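Local coordinates for protein 2,3-dehydroadipyl-CoA hydratase (Escherichia coli, PDB 4FZW) that catalyses the reversible hydration of 2,3-dehydroadipyl-CoA to 3-hydroxyadipyl-CoA in the breakdown of phenylacetate, at residues 72-75 against 81-84. Sequence-based numbering, arbitrary orientation.
Sequences AEKD and NDTR
A salt bridge between Lys-74 and Asp-82 joins the two loops, with NZ of Lys-74 lying 2.8 Å from OD2 of Asp-82. The ammonium comes in above the carboxylate plane, 38° out of it, and the two side chains meet at about a right angle. With CG anti to its own carbonyl carbon (chi1 -66°), the lysine runs extended toward the second loop and bends at its last torsion. NZ also makes a weak hydrogen bond to the backbone oxygen of Glu-70. The other carboxylate oxygen of Asp-82 works within its own loop: OD1 accepts from the backbone N of Arg-84 at 2.9 Å in a nearly straight bond, capping the start of the following helix. With an alanine in place of Asp-82, the lysine ammonium would probably lose its anionic mate, and this helix start its side-chain cap. A methylene of Arg-84, CD, makes a loose van der Waals approach to NZ of Lys-74 at 3.9 Å, while NH2 of Arg-84 hydrogen-bonds to the backbone oxygen of Leu-29 and NE to a bound glycerol, probably from the crystallisation liquor. The contact lies at the surface of this crotonase-family chain, bridging the two ends of helix 76-80 between helices 68-72 and 84-92. Lys-74 and Arg-84 both touch Asn-31 at the start of helix 31-46, and Ala-72 packs on Ile-244 of a second subunit.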
ATOM      1  N   ALA B  72       6.746  23.648  24.038  1.00 82.26           N
ATOM      2  CA  ALA B  72       7.405  24.898  23.639  1.00 83.61           C
ATOM      3  C   ALA B  72       8.932  24.852  23.820  1.00 86.04           C
ATOM      4  O   ALA B  72       9.688  25.185  22.902  1.00 82.44           O
ATOM      5  CB  ALA B  72       6.815  26.084  24.404  1.00 84.60           C
ATOM      6  N   GLU B  73       9.372  24.454  25.012  1.00 88.25           N
ATOM      7  CA  GLU B  73      10.796  24.369  25.322  1.00 91.09           C
ATOM      8  C   GLU B  73      11.510  23.349  24.440  1.00 88.85           C
ATOM      9  O   GLU B  73      12.690  23.049  24.647  1.00 91.57           O
ATOM     10  CB  GLU B  73      11.020  24.060  26.809  1.00 95.89           C
ATOM     11  CG  GLU B  73      10.398  22.761  27.307  1.00 91.13           C
ATOM     12  CD  GLU B  73      10.409  22.662  28.824  1.00 98.31           C
ATOM     13  OE1 GLU B  73      10.208  21.546  29.351  1.00 93.77           O
ATOM     14  OE2 GLU B  73      10.614  23.704  29.489  1.00101.01           O
ATOM     15  N   LYS B  74      10.785  22.819  23.460  1.00 84.18           N
ATOM     16  CA  LYS B  74      11.377  21.949  22.459  1.00 85.77           C
ATOM     17  C   LYS B  74      11.573  22.730  21.162  1.00 87.23           C
ATOM     18  O   LYS B  74      10.639  23.334  20.629  1.00 80.84           O
ATOM     19  CB  LYS B  74      10.520  20.704  22.232  1.00 81.22           C
ATOM     20  CG  LYS B  74      10.445  19.789  23.438  1.00 79.66           C
ATOM     21  CD  LYS B  74       9.642  18.535  23.136  1.00 76.22           C
ATOM     22  CE  LYS B  74       9.454  17.702  24.389  1.00 81.56           C
ATOM     23  NZ  LYS B  74       8.055  17.232  24.580  1.00 77.32           N
ATOM     24  N   ASP B  75      12.809  22.735  20.673  1.00 88.41           N
ATOM     25  CA  ASP B  75      13.147  23.453  19.451  1.00 86.45           C
ATOM     26  C   ASP B  75      13.256  22.452  18.309  1.00 81.93           C
ATOM     27  O   ASP B  75      13.024  21.263  18.515  1.00 80.92           O
ATOM     28  CB  ASP B  75      14.452  24.233  19.635  1.00 87.44           C
ATOM     29  CG  ASP B  75      14.345  25.299  20.716  1.00 96.60           C
ATOM     30  OD1 ASP B  75      13.217  25.773  20.980  1.00 92.65           O
ATOM     31  OD2 ASP B  75      15.390  25.666  21.296  1.00 99.10           O
ATOM     32  N   ASN B  81      14.270  14.681  18.505  1.00 76.13           N
ATOM     33  CA  ASN B  81      14.645  13.596  19.401  1.00 77.79           C
ATOM     34  C   ASN B  81      13.671  13.358  20.563  1.00 84.16           C
ATOM     35  O   ASN B  81      13.994  12.628  21.504  1.00 84.85           O
ATOM     36  CB  ASN B  81      16.056  13.829  19.948  1.00 86.61           C
ATOM     37  N   ASP B  82      12.486  13.962  20.488  1.00 78.22           N
ATOM     38  CA  ASP B  82      11.480  13.855  21.544  1.00 71.33           C
ATOM     39  C   ASP B  82      11.072  12.413  21.843  1.00 65.80           C
ATOM     40  O   ASP B  82      10.967  11.584  20.942  1.00 57.83           O
ATOM     41  CB  ASP B  82      10.236  14.673  21.172  1.00 72.16           C
ATOM     42  CG  ASP B  82       9.281  14.863  22.340  1.00 69.14           C
ATOM     43  OD1 ASP B  82       9.384  14.128  23.343  1.00 67.68           O
ATOM     44  OD2 ASP B  82       8.414  15.751  22.248  1.00 69.05           O
ATOM     45  N   THR B  83      10.823  12.136  23.120  1.00 69.89           N
ATOM     46  CA  THR B  83      10.413  10.810  23.578  1.00 68.46           C
ATOM     47  C   THR B  83       8.950  10.490  23.274  1.00 60.87           C
ATOM     48  O   THR B  83       8.599   9.331  23.036  1.00 60.42           O
ATOM     49  CB  THR B  83      10.621  10.671  25.105  1.00 77.44           C
ATOM     50  OG1 THR B  83      10.317   9.332  25.513  1.00 80.60           O
ATOM     51  CG2 THR B  83       9.725  11.655  25.864  1.00 67.50           C
ATOM     52  N   ARG B  84       8.115  11.527  23.269  1.00 56.12           N
ATOM     53  CA  ARG B  84       6.653  11.384  23.205  1.00 54.62           C
ATOM     54  C   ARG B  84       6.100  10.488  22.090  1.00 48.17           C
ATOM     55  O   ARG B  84       5.201   9.686  22.328  1.00 42.63           O
ATOM     56  CB  ARG B  84       5.981  12.756  23.139  1.00 55.07           C
ATOM     57  CG  ARG B  84       5.633  13.355  24.491  1.00 59.65           C
ATOM     58  CD  ARG B  84       5.050  14.744  24.321  1.00 57.97           C
ATOM     59  NE  ARG B  84       3.628  14.778  24.631  1.00 57.94           N
ATOM     60  CZ  ARG B  84       3.149  14.892  25.864  1.00 66.01           C
ATOM     61  NH1 ARG B  84       3.987  14.971  26.889  1.00 67.40           N
ATOM     62  NH2 ARG B  84       1.840  14.922  26.072  1.00 66.59           N
TER